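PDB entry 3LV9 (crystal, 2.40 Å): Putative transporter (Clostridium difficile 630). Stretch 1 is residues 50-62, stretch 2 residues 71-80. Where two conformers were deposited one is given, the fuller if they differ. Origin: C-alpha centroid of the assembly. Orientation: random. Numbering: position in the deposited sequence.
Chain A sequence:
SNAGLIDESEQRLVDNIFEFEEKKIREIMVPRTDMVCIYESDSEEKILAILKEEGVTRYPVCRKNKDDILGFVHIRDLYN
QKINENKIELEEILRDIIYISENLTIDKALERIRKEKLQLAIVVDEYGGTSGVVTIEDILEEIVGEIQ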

# COMPACT_ATOMS: atom_id res chain seq x y z
N ILE A 50 -14.45 -3.36 6.74
CA ILE A 50 -14.11 -2.97 5.38
C ILE A 50 -12.59 -2.92 5.19
O ILE A 50 -12.13 -3.45 4.19
N LEU A 51 -11.80 -2.38 6.11
CA LEU A 51 -10.32 -2.48 5.97
C LEU A 51 -9.83 -3.91 5.78
O LEU A 51 -8.92 -4.16 5.00
N LYS A 52 -10.43 -4.84 6.50
CA LYS A 52 -10.04 -6.24 6.40
C LYS A 52 -10.35 -6.84 5.01
O LYS A 52 -9.50 -7.48 4.42
N GLU A 53 -11.55 -6.63 4.50
CA GLU A 53 -11.99 -7.18 3.21
C GLU A 53 -11.27 -6.57 2.02
O GLU A 53 -10.85 -7.27 1.10
N GLU A 54 -11.17 -5.24 2.04
CA GLU A 54 -10.52 -4.45 0.99
C GLU A 54 -8.99 -4.47 1.12
O GLU A 54 -8.46 -4.45 2.22
N GLY A 55 -8.27 -4.50 0.02
CA GLY A 55 -6.83 -4.72 0.13
C GLY A 55 -6.03 -3.44 0.05
O GLY A 55 -5.01 -3.42 -0.63
N VAL A 56 -6.45 -2.41 0.77
CA VAL A 56 -6.19 -1.03 0.38
C VAL A 56 -5.62 -0.24 1.56
O VAL A 56 -5.97 -0.52 2.71
N THR A 57 -4.80 0.77 1.29
CA THR A 57 -4.00 1.42 2.32
C THR A 57 -4.47 2.81 2.71
O THR A 57 -4.23 3.25 3.84
N ARG A 58 -5.12 3.48 1.76
CA ARG A 58 -5.55 4.87 1.97
C ARG A 58 -7.05 5.02 1.65
O ARG A 58 -7.51 4.67 0.56
N TYR A 59 -7.82 5.53 2.62
CA TYR A 59 -9.25 5.65 2.42
C TYR A 59 -9.68 7.08 2.58
O TYR A 59 -9.39 7.73 3.57
N PRO A 60 -10.44 7.56 1.61
CA PRO A 60 -11.15 8.78 1.79
C PRO A 60 -12.19 8.69 2.89
O PRO A 60 -12.73 7.64 3.11
N VAL A 61 -12.41 9.81 3.57
CA VAL A 61 -13.38 9.97 4.60
C VAL A 61 -14.43 10.96 4.05
O VAL A 61 -14.07 12.03 3.49
N CYS A 62 -15.69 10.58 4.17
CA CYS A 62 -16.85 11.35 3.73
C CYS A 62 -17.79 11.72 4.85
O CYS A 62 -17.96 10.98 5.77
N GLY A 71 -11.23 14.40 3.56
CA GLY A 71 -9.79 14.16 3.45
C GLY A 71 -9.62 12.69 3.29
O GLY A 71 -10.52 12.03 2.82
N PHE A 72 -8.47 12.15 3.69
CA PHE A 72 -8.33 10.72 3.71
C PHE A 72 -7.57 10.24 4.94
O PHE A 72 -6.99 11.02 5.69
N VAL A 73 -7.59 8.93 5.13
CA VAL A 73 -6.88 8.38 6.21
C VAL A 73 -6.10 7.21 5.72
O VAL A 73 -6.45 6.60 4.71
N HIS A 74 -5.01 6.92 6.42
CA HIS A 74 -4.17 5.79 6.13
C HIS A 74 -4.46 4.69 7.14
O HIS A 74 -4.61 4.95 8.35
N ILE A 75 -4.47 3.47 6.66
CA ILE A 75 -4.83 2.31 7.44
C ILE A 75 -3.98 2.13 8.76
O ILE A 75 -4.47 1.66 9.76
N ARG A 76 -2.71 2.53 8.75
CA ARG A 76 -1.82 2.28 9.89
C ARG A 76 -2.19 3.16 11.05
O ARG A 76 -2.14 2.74 12.23
N ASP A 77 -2.46 4.40 10.71
CA ASP A 77 -3.00 5.36 11.63
C ASP A 77 -4.32 4.89 12.27
O ASP A 77 -4.48 5.00 13.48
N LEU A 78 -5.26 4.39 11.48
CA LEU A 78 -6.52 3.89 12.02
C LEU A 78 -6.24 2.79 13.05
O LEU A 78 -6.80 2.77 14.16
N TYR A 79 -5.39 1.85 12.65
CA TYR A 79 -5.15 0.64 13.46
C TYR A 79 -4.39 1.06 14.72
O TYR A 79 -4.74 0.62 15.82
N ASN A 80 -3.41 1.94 14.60
CA ASN A 80 -2.71 2.42 15.80
C ASN A 80 -3.66 3.14 16.78
O ASN A 80 -3.48 3.01 18.00

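A β-strand paired with its neighbour sorts its side chains onto two faces, and flanking helices can add further packing through their own side chains. The putative transporter of Clostridium difficile gives a compact example. Strand 58-62 runs antiparallel to strand 71-74, held by backbone hydrogen bonds: Tyr 59 N to Val 73 O and Val 73 N to Tyr 59 O, both 2.7 Å, and Val 61 N to Gly 71 O, 3.0 Å. A further bond, from Ile 75 N to Thr 57 O (2.8 Å), carries the ladder to the first turn of the second helix.

Tyr 59, Val 61 and Val 73 share one face. Val 61 (t) and Val 73 (m) bring CG2 of the former within 3.7 Å of CG1 of the latter, while Tyr 59, also m, offers its CB to Val 73 CG2 at 4.3 Å. Gly 71, paired with Val 61, has phi/psi of 156/-154; a CB there would be jammed against the preceding carbonyl oxygen, so the backbone itself calls for glycine.

The helices meet through Leu 51. Its m, t conformation carries CD1 to 3.4 Å from Ile 75 CG1 and to a tight 3.2 Å from Leu 78 CD1. Ile 75 is extended (t, t), and its CD1 also reaches Val 56 O at 3.7 Å. Leu 78 has chi1 of -91°, between wells, with chi2 t. Tyr 79 starts sideways, but its m rotamer brings the end of the side chain nearer, placing OH 3.6 Å from Leu 51 CB; that hydroxyl finds its hydrogen-bonding partner elsewhere in the structure.

The other face of the sheet carries Arg 58, Pro 60, Phe 72 and His 74. Arg 58, one of two deposited conformers, runs m, t, t through chi3, so its extended aliphatic part runs across the direction of the neighbouring strand, with CD 3.5 Å from Phe 72 CE1. Phe 72 adopts p, and its CB lies 3.9 Å from Pro 60 CA. One face of the Arg 58 guanidinium is covered by His 74, whose CD2 is 3.9 Å from Arg 58 NE.

His 74 illustrates how one rotamer can serve two ends. With chi1 t and chi2 -60°, ND1 accepts a hydrogen bond from Arg 76 N (3.1 Å, nearly linear), capping the helix that follows. The same orientation leaves NE2 3.0 Å from Thr 57 CG2, a close contact in which the methyl lies over one face of the imidazole. Thr 57 itself has an off-well chi1 of -98°.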

# COMPACT_ATOMS: atom_id res chain seq x y z
CB ILE A 50 -14.88 -1.70 4.81
CG1 ILE A 50 -14.17 -0.38 5.10
CG2 ILE A 50 -16.36 -1.61 5.30
CD1 ILE A 50 -15.25 0.85 5.20
CB LEU A 51 -9.54 -1.86 7.15
CG LEU A 51 -9.88 -0.43 7.56
CD1 LEU A 51 -8.75 0.35 8.17
CD2 LEU A 51 -10.48 0.32 6.41
CB LYS A 52 -10.76 -7.05 7.47
CG LYS A 52 -10.12 -8.38 7.75
CD LYS A 52 -11.14 -9.51 8.00
CE LYS A 52 -10.45 -10.89 8.02
NZ LYS A 52 -11.35 -12.01 7.60
CB GLU A 53 -13.49 -6.91 3.06
CG GLU A 53 -14.17 -7.48 1.82
CD GLU A 53 -15.32 -6.60 1.31
OE1 GLU A 53 -15.38 -5.40 1.71
OE2 GLU A 53 -16.17 -7.09 0.49
CB GLU A 54 -11.00 -3.01 1.10
CG GLU A 54 -12.46 -2.82 0.76
CD GLU A 54 -12.69 -2.83 -0.71
OE1 GLU A 54 -11.87 -2.19 -1.42
OE2 GLU A 54 -13.68 -3.47 -1.17
CB VAL A 56 -7.54 -0.45 -0.15
CG1 VAL A 56 -7.59 1.07 -0.18
CG2 VAL A 56 -7.84 -1.08 -1.52
CB THR A 57 -2.49 1.51 1.89
OG1 THR A 57 -1.76 0.44 2.49
CG2 THR A 57 -1.83 2.76 2.38
CB ARG A 58 -4.70 5.84 1.13
CG ARG A 58 -3.25 6.04 1.66
CD ARG A 58 -2.36 6.96 0.75
NE ARG A 58 -1.03 7.21 1.35
CZ ARG A 58 0.09 6.58 1.01
NH1 ARG A 58 0.08 5.66 0.04
NH2 ARG A 58 1.22 6.85 1.63
CB TYR A 59 -10.02 4.80 3.40
CG TYR A 59 -9.92 3.30 3.20
CD1 TYR A 59 -10.95 2.58 2.56
CD2 TYR A 59 -8.84 2.59 3.69
CE1 TYR A 59 -10.88 1.19 2.40
CE2 TYR A 59 -8.75 1.18 3.53
CZ TYR A 59 -9.78 0.50 2.89
OH TYR A 59 -9.72 -0.88 2.71
CB PRO A 60 -11.81 9.00 0.44
CG PRO A 60 -11.99 7.65 -0.11
CD PRO A 60 -10.89 6.80 0.43
CB VAL A 61 -12.72 10.54 5.86
CG1 VAL A 61 -13.74 10.91 6.89
CG2 VAL A 61 -11.73 9.55 6.43
CB CYS A 62 -17.71 10.55 2.76
SG CYS A 62 -16.91 9.74 1.51
CB PHE A 72 -7.64 10.23 2.46
CG PHE A 72 -6.14 10.37 2.47
CD1 PHE A 72 -5.35 9.30 2.82
CD2 PHE A 72 -5.53 11.55 2.04
CE1 PHE A 72 -3.94 9.39 2.78
CE2 PHE A 72 -4.12 11.67 1.99
CZ PHE A 72 -3.32 10.59 2.37
CB VAL A 73 -7.82 7.98 7.37
CG1 VAL A 73 -8.36 9.23 8.01
CG2 VAL A 73 -8.94 7.06 6.88
CB HIS A 74 -2.71 6.21 6.23
CG HIS A 74 -1.76 5.20 5.70
ND1 HIS A 74 -1.67 3.92 6.20
CD2 HIS A 74 -0.85 5.28 4.70
CE1 HIS A 74 -0.76 3.25 5.52
NE2 HIS A 74 -0.25 4.05 4.60
CB ILE A 75 -4.76 1.08 6.47
CG1 ILE A 75 -5.65 -0.06 6.89
CG2 ILE A 75 -3.32 0.56 6.27
CD1 ILE A 75 -5.22 -1.36 6.19
CB ARG A 76 -0.37 2.57 9.55
CG ARG A 76 0.34 1.34 9.14
CD ARG A 76 1.83 1.55 9.09
NE ARG A 76 2.23 2.61 8.18
CZ ARG A 76 2.56 2.45 6.89
NH1 ARG A 76 2.94 3.53 6.19
NH2 ARG A 76 2.53 1.26 6.28
CB ASP A 77 -3.24 6.69 10.92
CG ASP A 77 -2.04 7.18 10.18
OD1 ASP A 77 -0.94 6.62 10.34
OD2 ASP A 77 -2.21 8.16 9.43
CB LEU A 78 -7.43 3.32 10.92
CG LEU A 78 -8.47 4.18 10.18
CD1 LEU A 78 -9.06 3.43 8.98
CD2 LEU A 78 -9.60 4.64 11.03
CB TYR A 79 -4.36 -0.41 12.67
CG TYR A 79 -5.12 -1.28 11.66
CD1 TYR A 79 -6.42 -1.66 11.87
CD2 TYR A 79 -4.48 -1.78 10.52
CE1 TYR A 79 -7.08 -2.48 10.99
CE2 TYR A 79 -5.15 -2.61 9.64
CZ TYR A 79 -6.45 -2.94 9.89
OH TYR A 79 -7.18 -3.75 9.07
CB ASN A 80 -1.54 3.34 15.45
CG ASN A 80 -0.34 2.57 14.85
OD1 ASN A 80 -0.17 1.38 15.10
ND2 ASN A 80 0.48 3.27 14.05